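Local coordinates for protein adenosyl-chloride synthase (Thermotoga maritima, PDB 2ZBV) that binds adenosine at a site shared between subunits and probably acts on S-adenosyl-L-methionine as a hydrolase or halogenase, at residues L64-Y69 against D130-V135; Y69-S74 against S123-G128; R75-M80 against R109-R114. All blocks are in the same frame, centred on the assembly; numbering follows the deposited sequence.

In the fold
All three contacts fall in the N-terminal part of the chain and lie on the same side of its centre. Contact 1 is fully buried and apolar but for one carboxylate: helix 127-140 packs on strand 62-66, beside the adenosine. Contact 2, only partly buried, uses the start of the same helix and the turn that follows the strand; its loops are joined by a methyl-to-ring contact, with the ligand reached through a backbone carbonyl. Contact 3 is nested in the chain between the segments of the other two and pairs strands 77-82 and 105-110 of the same sheet. It is held by backbone hydrogen bonds, with charges at its partly exposed end, and does not touch the ligand.

Contact 1. Residues L64-Y69 against D130-V135; sequences LVVVDY and DIFAPV. With ADN (adenosine), chain D.
Phe132 projects from helix 127-140 with CG anti to its own carbonyl carbon, and its CB and ring run along Leu64, Val66 and Asp68, the alternate residues that point to the helix. Leu64, its CG anti to the backbone N, divides its methyls: CD1 lies 3.5 Å from Phe132 CB, while CD2 lies 4.0 Å from Ala133 CB. Val66 crosses the ring obliquely, its CG2 3.9 Å from Phe132 CD2. Helix 130-135 here packs on an inner strand of the mixed six-stranded sheet of this alpha/beta domain, running nearly antiparallel to strand 64-66 (163°) with the axes 8.7 Å apart. Val89 and Pro91 of the adjacent strand 87-91 also touch the Phe132 side chain. Beyond the strand end, Asp68 OD2 meets the ring edge in its plane, 3.7 Å from Phe132 CE2, with the carboxylate turned 72° from the ring. That same oxygen forms a salt bridge with Arg75, which probably keeps the buried carboxylate ionised. On the ligand side, Asp68 N gives a nearly straight hydrogen bond (167°) of 2.8 Å to adenosine O3'. Val66 faces both ways, CG2 to Phe132 and CG1 to the O3' of the ribose.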
# COMPACT_ATOMS: atom_id res chain seq x y z
N LEU A 64 -14.40 -9.76 0.02
CA LEU A 64 -14.05 -10.02 -1.38
C LEU A 64 -12.67 -10.67 -1.32
O LEU A 64 -11.68 -9.99 -1.08
CB LEU A 64 -14.00 -8.71 -2.15
CG LEU A 64 -13.53 -8.73 -3.60
CD1 LEU A 64 -14.33 -9.73 -4.43
CD2 LEU A 64 -13.70 -7.32 -4.15
N VAL A 65 -12.62 -11.98 -1.51
CA VAL A 65 -11.37 -12.72 -1.41
C VAL A 65 -10.97 -13.34 -2.74
O VAL A 65 -11.58 -14.30 -3.19
CB VAL A 65 -11.50 -13.84 -0.35
CG1 VAL A 65 -10.13 -14.46 -0.06
CG2 VAL A 65 -12.13 -13.27 0.92
N VAL A 66 -9.93 -12.79 -3.35
CA VAL A 66 -9.49 -13.27 -4.64
C VAL A 66 -8.02 -13.65 -4.77
O VAL A 66 -7.17 -12.81 -5.09
CB VAL A 66 -9.85 -12.26 -5.76
CG1 VAL A 66 -9.58 -12.88 -7.13
CG2 VAL A 66 -11.32 -11.85 -5.66
N VAL A 67 -7.74 -14.92 -4.51
CA VAL A 67 -6.42 -15.54 -4.67
C VAL A 67 -6.97 -16.68 -5.51
O VAL A 67 -7.46 -17.69 -5.00
CB VAL A 67 -5.85 -16.05 -3.34
CG1 VAL A 67 -4.48 -16.68 -3.58
CG2 VAL A 67 -5.72 -14.88 -2.36
N ASP A 68 -6.90 -16.49 -6.82
CA ASP A 68 -7.54 -17.40 -7.75
C ASP A 68 -6.69 -17.91 -8.93
O ASP A 68 -6.89 -17.51 -10.07
CB ASP A 68 -8.78 -16.63 -8.24
CG ASP A 68 -9.73 -17.45 -9.06
OD1 ASP A 68 -9.69 -18.70 -8.98
OD2 ASP A 68 -10.53 -16.81 -9.77
N TYR A 69 -5.75 -18.81 -8.65
CA TYR A 69 -4.89 -19.33 -9.71
C TYR A 69 -5.68 -20.11 -10.76
O TYR A 69 -5.23 -20.26 -11.90
CB TYR A 69 -3.80 -20.24 -9.11
CG TYR A 69 -4.36 -21.42 -8.34
CD1 TYR A 69 -4.68 -22.61 -8.98
CD2 TYR A 69 -4.60 -21.32 -6.97
CE1 TYR A 69 -5.24 -23.69 -8.28
CE2 TYR A 69 -5.16 -22.38 -6.26
CZ TYR A 69 -5.47 -23.56 -6.92
OH TYR A 69 -6.05 -24.60 -6.21
N ASP A 130 -14.45 -8.69 -13.01
CA ASP A 130 -15.68 -8.90 -13.76
C ASP A 130 -16.81 -9.65 -13.09
O ASP A 130 -17.97 -9.51 -13.50
CB ASP A 130 -15.35 -9.59 -15.09
CG ASP A 130 -14.34 -8.80 -15.90
OD1 ASP A 130 -14.30 -7.56 -15.75
OD2 ASP A 130 -13.59 -9.43 -16.69
N ILE A 131 -16.49 -10.45 -12.08
CA ILE A 131 -17.50 -11.24 -11.39
C ILE A 131 -17.54 -11.08 -9.87
O ILE A 131 -18.59 -10.78 -9.30
CB ILE A 131 -17.32 -12.74 -11.71
CG1 ILE A 131 -17.39 -12.97 -13.23
CG2 ILE A 131 -18.39 -13.56 -10.98
CD1 ILE A 131 -17.22 -14.44 -13.65
N PHE A 132 -16.40 -11.28 -9.22
CA PHE A 132 -16.33 -11.19 -7.76
C PHE A 132 -16.58 -9.82 -7.17
O PHE A 132 -17.41 -9.67 -6.27
CB PHE A 132 -14.98 -11.72 -7.26
CG PHE A 132 -14.77 -13.18 -7.52
CD1 PHE A 132 -15.69 -14.12 -7.05
CD2 PHE A 132 -13.65 -13.63 -8.22
CE1 PHE A 132 -15.50 -15.48 -7.28
CE2 PHE A 132 -13.45 -14.99 -8.46
CZ PHE A 132 -14.37 -15.92 -7.98
N ALA A 133 -15.87 -8.81 -7.66
CA ALA A 133 -16.03 -7.46 -7.13
C ALA A 133 -17.46 -6.95 -7.26
O ALA A 133 -18.06 -6.51 -6.29
CB ALA A 133 -15.05 -6.49 -7.81
N PRO A 134 -18.04 -7.00 -8.48
CA PRO A 134 -19.41 -6.50 -8.59
C PRO A 134 -20.41 -7.27 -7.73
O PRO A 134 -21.35 -6.69 -7.17
CB PRO A 134 -19.69 -6.61 -10.10
CG PRO A 134 -18.75 -7.69 -10.57
CD PRO A 134 -17.49 -7.38 -9.79
N VAL A 135 -20.22 -8.58 -7.60
CA VAL A 135 -21.10 -9.38 -6.78
C VAL A 135 -21.01 -8.93 -5.32
O VAL A 135 -22.03 -8.75 -4.64
CB VAL A 135 -20.76 -10.88 -6.89
CG1 VAL A 135 -21.41 -11.67 -5.76
CG2 VAL A 135 -21.27 -11.41 -8.23
O5' ADN D . -7.79 -13.10 -11.76
C5' ADN D . -6.91 -12.79 -10.67
C4' ADN D . -6.12 -14.04 -10.28
O4' ADN D . -5.28 -14.52 -11.38
C3' ADN D . -5.17 -13.81 -9.09
O3' ADN D . -5.82 -14.08 -7.86
C2' ADN D . -3.99 -14.76 -9.40
O2' ADN D . -3.83 -15.75 -8.39
C1' ADN D . -4.31 -15.39 -10.76
N9 ADN D . -3.09 -15.46 -11.58
C8 ADN D . -2.39 -14.40 -12.11
N7 ADN D . -1.36 -14.81 -12.77
C5 ADN D . -1.31 -16.16 -12.72
C6 ADN D . -0.44 -17.16 -13.24
N6 ADN D . 0.67 -16.80 -14.00
N1 ADN D . -0.71 -18.45 -12.98
C2 ADN D . -1.78 -18.83 -12.25
N3 ADN D . -2.62 -17.92 -11.74
C4 ADN D . -2.43 -16.60 -11.95

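Contact 2. Residues Y69-S74 against S123-G128; sequences YGVGTS and SFTFHG. With ADN (adenosine), chain D.
Gly70 O is gripped by two donors of one residue: Thr73 N at 3.0 Å closes a type II beta turn from Gly70 to Thr73, and Thr73 OG1 adds a shorter bond of 2.6 Å to Gly70 O. The hydroxyl lies in the carbonyl plane on a lone pair, with a C=O...O angle of 134°. Val71 and Gly72, the two central residues of the turn, face the loop that leads into helix 127-140. Gly72 has the positive phi (88°) expected at the third position of such a turn, and with no side chain in the way its CA comes within 3.2 Å of Phe124 O. Val71 points into the other segment and carries most of the packing. Its CG2, anti to the backbone N, sits over one face of His127 in a CH-pi contact, 4.1 Å from the ring centroid and displaced toward the rim. The same methyl touches the backbone, 3.6 Å from Thr125 C. CG1, in the crowded position between N and carbonyl carbon, lies between Thr125 and the ligand, 3.8 Å from adenosine O4'. Val71, Thr125 and Phe126 line the ribose end of the adenosine pocket; Tyr69 lies against the base. Thr125 O accepts a 2.7 Å hydrogen bond from adenosine O5', while Phe220 and Lys218 of the second subunit pack on Val71 and Thr125. Phe126, whose ring meets Trp8 edge-to-face, occupies the N-cap position of the helix; its N makes a weak 3.1 Å bond back to Ser123 OG, which is hydrogen-bonded to Asp130 OD2.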
# COMPACT_ATOMS: atom_id res chain seq x y z
N TYR A 69 -5.75 -18.81 -8.65
CA TYR A 69 -4.89 -19.33 -9.71
C TYR A 69 -5.68 -20.11 -10.76
O TYR A 69 -5.23 -20.26 -11.90
CB TYR A 69 -3.80 -20.24 -9.11
CG TYR A 69 -4.36 -21.42 -8.34
CD1 TYR A 69 -4.68 -22.61 -8.98
CD2 TYR A 69 -4.60 -21.32 -6.97
CE1 TYR A 69 -5.24 -23.69 -8.28
CE2 TYR A 69 -5.16 -22.38 -6.26
CZ TYR A 69 -5.47 -23.56 -6.92
OH TYR A 69 -6.05 -24.60 -6.21
N GLY A 70 -6.85 -20.61 -10.38
CA GLY A 70 -7.66 -21.38 -11.32
C GLY A 70 -8.68 -20.54 -12.05
O GLY A 70 -9.65 -21.05 -12.62
N VAL A 71 -8.46 -19.23 -12.05
CA VAL A 71 -9.36 -18.31 -12.72
C VAL A 71 -9.57 -18.76 -14.17
O VAL A 71 -8.61 -19.10 -14.87
CB VAL A 71 -8.80 -16.86 -12.68
CG1 VAL A 71 -7.49 -16.78 -13.48
CG2 VAL A 71 -9.84 -15.88 -13.21
N GLY A 72 -10.82 -18.79 -14.62
CA GLY A 72 -11.10 -19.18 -15.99
C GLY A 72 -11.28 -20.67 -16.24
O GLY A 72 -11.58 -21.07 -17.36
N THR A 73 -11.09 -21.50 -15.22
CA THR A 73 -11.25 -22.95 -15.37
C THR A 73 -12.64 -23.36 -14.88
O THR A 73 -13.49 -22.50 -14.64
CB THR A 73 -10.18 -23.72 -14.57
OG1 THR A 73 -10.37 -23.50 -13.17
CG2 THR A 73 -8.77 -23.26 -14.95
N SER A 74 -12.87 -24.65 -14.72
CA SER A 74 -14.17 -25.14 -14.27
C SER A 74 -14.41 -24.94 -12.78
O SER A 74 -15.47 -25.29 -12.26
CB SER A 74 -14.33 -26.62 -14.62
OG SER A 74 -13.40 -27.41 -13.91
N SER A 123 -13.70 -11.38 -18.63
CA SER A 123 -12.37 -11.71 -19.13
C SER A 123 -12.10 -13.13 -18.65
O SER A 123 -12.67 -13.57 -17.65
CB SER A 123 -11.33 -10.76 -18.53
OG SER A 123 -11.31 -10.89 -17.11
N PHE A 124 -11.22 -13.85 -19.33
CA PHE A 124 -10.93 -15.22 -18.93
C PHE A 124 -10.07 -15.30 -17.68
O PHE A 124 -10.17 -16.26 -16.92
CB PHE A 124 -10.20 -15.98 -20.04
CG PHE A 124 -10.96 -16.03 -21.34
CD1 PHE A 124 -12.26 -16.50 -21.38
CD2 PHE A 124 -10.35 -15.62 -22.52
CE1 PHE A 124 -12.96 -16.56 -22.59
CE2 PHE A 124 -11.03 -15.67 -23.73
CZ PHE A 124 -12.34 -16.14 -23.77
N THR A 125 -9.22 -14.30 -17.46
CA THR A 125 -8.31 -14.36 -16.32
C THR A 125 -8.42 -13.28 -15.24
O THR A 125 -7.50 -13.13 -14.43
CB THR A 125 -6.85 -14.42 -16.83
OG1 THR A 125 -6.56 -13.26 -17.61
CG2 THR A 125 -6.64 -15.66 -17.70
N PHE A 126 -9.52 -12.52 -15.22
CA PHE A 126 -9.68 -11.49 -14.19
C PHE A 126 -11.12 -11.46 -13.66
O PHE A 126 -11.79 -10.43 -13.69
CB PHE A 126 -9.29 -10.11 -14.74
CG PHE A 126 -9.02 -9.07 -13.66
CD1 PHE A 126 -8.91 -9.44 -12.32
CD2 PHE A 126 -8.85 -7.74 -14.01
CE1 PHE A 126 -8.63 -8.48 -11.33
CE2 PHE A 126 -8.57 -6.77 -13.03
CZ PHE A 126 -8.46 -7.15 -11.69
N HIS A 127 -11.59 -12.61 -13.17
CA HIS A 127 -12.94 -12.70 -12.62
C HIS A 127 -13.03 -11.80 -11.39
O HIS A 127 -14.12 -11.37 -11.00
CB HIS A 127 -13.27 -14.15 -12.27
CG HIS A 127 -13.53 -15.02 -13.46
ND1 HIS A 127 -13.39 -14.58 -14.75
CD2 HIS A 127 -13.91 -16.32 -13.54
CE1 HIS A 127 -13.67 -15.57 -15.59
NE2 HIS A 127 -13.99 -16.64 -14.88
N GLY A 128 -11.88 -11.51 -10.78
CA GLY A 128 -11.88 -10.64 -9.62
C GLY A 128 -12.56 -9.31 -9.92
O GLY A 128 -13.28 -8.76 -9.08
O5' ADN D . -7.79 -13.10 -11.76
C5' ADN D . -6.91 -12.79 -10.67
C4' ADN D . -6.12 -14.04 -10.28
O4' ADN D . -5.28 -14.52 -11.38
C3' ADN D . -5.17 -13.81 -9.09
O3' ADN D . -5.82 -14.08 -7.86
C2' ADN D . -3.99 -14.76 -9.40
O2' ADN D . -3.83 -15.75 -8.39
C1' ADN D . -4.31 -15.39 -10.76
N9 ADN D . -3.09 -15.46 -11.58
C8 ADN D . -2.39 -14.40 -12.11
N7 ADN D . -1.36 -14.81 -12.77
C5 ADN D . -1.31 -16.16 -12.72
C6 ADN D . -0.44 -17.16 -13.24
N6 ADN D . 0.67 -16.80 -14.00
N1 ADN D . -0.71 -18.45 -12.98
C2 ADN D . -1.78 -18.83 -12.25
N3 ADN D . -2.62 -17.92 -11.74
C4 ADN D . -2.43 -16.60 -11.95

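Contact 3. Residues R75-M80 against R109-R114; sequences RKAIVM and REIENR
Three backbone hydrogen bonds join strand 77-82 to the antiparallel strand 105-110 and the residue after it. Val79 and Arg109 form a hydrogen-bonded pair, with Val79 N 2.9 Å from Arg109 O and Arg109 N 2.9 Å from Val79 O; both donors lie in the plane of the carbonyl they meet. Ile78 and Glu110 are the next, non-hydrogen-bonded pair. Past it, Ile111 N bonds to Ala77 O at 2.9 Å in an almost straight line (175°), though the donor stands 35° above the carbonyl plane. A water carries the join one step further, accepting from Ala77 N at 2.8 Å and donating to Glu110 OE2 at 2.9 Å. Glu110, with CG anti to the backbone N and its chain extended, reaches back to Lys76, whose bent tip crosses it in a long salt bridge, Lys76 NZ to Glu110 OE1 at 3.7 Å. Ala77, Val79 and Ile111 pack on the side of helix 127-140: Val79 crosses Ile111 at about a right angle, CG2 being 3.8 Å from Ile111 CG1, while Ile111 CD1 also rests near the methyl of Ala77. Phe132 and Leu139 of the helix cover Ala77 and Val79. Arg109 bends away at chi2 to a salt bridge with Glu107. Strand alignment thus rests on the main chain and on helix-side packing, and the long, partly exposed Lys76-Glu110 charge pair probably contributes less.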
# COMPACT_ATOMS: atom_id res chain seq x y z
N ARG A 75 -13.42 -24.39 -12.09
CA ARG A 75 -13.56 -24.16 -10.66
C ARG A 75 -14.75 -23.22 -10.45
O ARG A 75 -14.94 -22.25 -11.20
CB ARG A 75 -12.28 -23.55 -10.08
CG ARG A 75 -12.01 -22.11 -10.51
CD ARG A 75 -12.44 -21.12 -9.43
NE ARG A 75 -12.21 -19.73 -9.83
CZ ARG A 75 -13.01 -19.04 -10.64
NH1 ARG A 75 -14.10 -19.60 -11.14
NH2 ARG A 75 -12.70 -17.78 -10.97
N LYS A 76 -15.57 -23.52 -9.45
CA LYS A 76 -16.75 -22.72 -9.16
C LYS A 76 -16.46 -21.39 -8.49
O LYS A 76 -15.49 -21.25 -7.75
CB LYS A 76 -17.72 -23.52 -8.27
CG LYS A 76 -18.28 -24.80 -8.91
CD LYS A 76 -19.15 -25.57 -7.91
CE LYS A 76 -19.61 -26.92 -8.44
NZ LYS A 76 -20.60 -26.81 -9.55
N ALA A 77 -17.30 -20.41 -8.78
CA ALA A 77 -17.22 -19.08 -8.19
C ALA A 77 -18.35 -19.16 -7.17
O ALA A 77 -19.48 -19.51 -7.52
CB ALA A 77 -17.52 -18.02 -9.23
N ILE A 78 -18.06 -18.84 -5.91
CA ILE A 78 -19.08 -18.97 -4.87
C ILE A 78 -19.21 -17.81 -3.90
O ILE A 78 -18.38 -16.89 -3.87
CB ILE A 78 -18.82 -20.24 -4.00
CG1 ILE A 78 -17.46 -20.10 -3.29
CG2 ILE A 78 -18.80 -21.49 -4.87
CD1 ILE A 78 -17.19 -21.19 -2.27
N VAL A 79 -20.27 -17.86 -3.10
CA VAL A 79 -20.54 -16.88 -2.05
C VAL A 79 -20.97 -17.72 -0.85
O VAL A 79 -21.94 -18.48 -0.93
CB VAL A 79 -21.69 -15.90 -2.40
CG1 VAL A 79 -21.97 -15.00 -1.21
CG2 VAL A 79 -21.32 -15.03 -3.60
N MSE A 80 -20.24 -17.59 0.25
CA MSE A 80 -20.53 -18.35 1.46
C MSE A 80 -21.02 -17.46 2.58
O MSE A 80 -20.60 -16.30 2.71
CB MSE A 80 -19.26 -19.10 1.92
CG MSE A 80 -19.42 -19.92 3.21
SE MSE A 80 -17.74 -20.51 3.96
CE MSE A 80 -17.51 -22.13 2.97
N ARG A 109 -23.70 -20.46 -2.05
CA ARG A 109 -24.35 -20.21 -3.34
C ARG A 109 -23.31 -20.18 -4.45
O ARG A 109 -22.18 -19.73 -4.24
CB ARG A 109 -25.04 -18.84 -3.33
CG ARG A 109 -26.14 -18.68 -2.32
CD ARG A 109 -27.43 -19.21 -2.88
NE ARG A 109 -28.46 -19.30 -1.86
CZ ARG A 109 -29.70 -19.72 -2.10
NH1 ARG A 109 -30.05 -20.08 -3.32
NH2 ARG A 109 -30.57 -19.80 -1.11
N GLU A 110 -23.68 -20.66 -5.63
CA GLU A 110 -22.77 -20.58 -6.75
C GLU A 110 -23.18 -19.29 -7.46
O GLU A 110 -24.37 -18.97 -7.54
CB GLU A 110 -22.92 -21.77 -7.69
CG GLU A 110 -22.15 -21.59 -9.00
CD GLU A 110 -21.95 -22.88 -9.76
OE1 GLU A 110 -22.73 -23.84 -9.53
OE2 GLU A 110 -21.02 -22.95 -10.59
N ILE A 111 -22.20 -18.53 -7.93
CA ILE A 111 -22.49 -17.29 -8.62
C ILE A 111 -22.93 -17.65 -10.04
O ILE A 111 -22.11 -18.03 -10.88
CB ILE A 111 -21.23 -16.38 -8.65
CG1 ILE A 111 -20.82 -16.04 -7.21
CG2 ILE A 111 -21.51 -15.12 -9.45
CD1 ILE A 111 -19.56 -15.20 -7.09
N GLU A 112 -24.23 -17.55 -10.30
CA GLU A 112 -24.78 -17.89 -11.61
C GLU A 112 -25.54 -16.73 -12.24
O GLU A 112 -25.73 -16.69 -13.45
CB GLU A 112 -25.71 -19.09 -11.49
CG GLU A 112 -25.08 -20.31 -10.85
CD GLU A 112 -26.09 -21.43 -10.66
OE1 GLU A 112 -27.11 -21.20 -9.97
OE2 GLU A 112 -25.86 -22.54 -11.18
N ASN A 113 -25.97 -15.78 -11.41
CA ASN A 113 -26.72 -14.63 -11.90
C ASN A 113 -25.84 -13.69 -12.69
O ASN A 113 -25.23 -12.78 -12.13
CB ASN A 113 -27.35 -13.86 -10.73
CG ASN A 113 -28.39 -12.87 -11.19
OD1 ASN A 113 -28.38 -12.43 -12.34
ND2 ASN A 113 -29.30 -12.51 -10.29
N ARG A 114 -25.79 -13.89 -14.01
CA ARG A 114 -24.96 -13.08 -14.88
C ARG A 114 -25.31 -11.59 -14.85
O ARG A 114 -24.53 -10.76 -15.30
CB ARG A 114 -25.05 -13.60 -16.32
CG ARG A 114 -24.65 -15.06 -16.47
CD ARG A 114 -24.63 -15.48 -17.93
NE ARG A 114 -23.46 -14.97 -18.64
CZ ARG A 114 -22.23 -15.44 -18.46
NH1 ARG A 114 -22.00 -16.43 -17.61
NH2 ARG A 114 -21.22 -14.92 -19.15
O HOH W 1 -19.27 -20.64 -10.81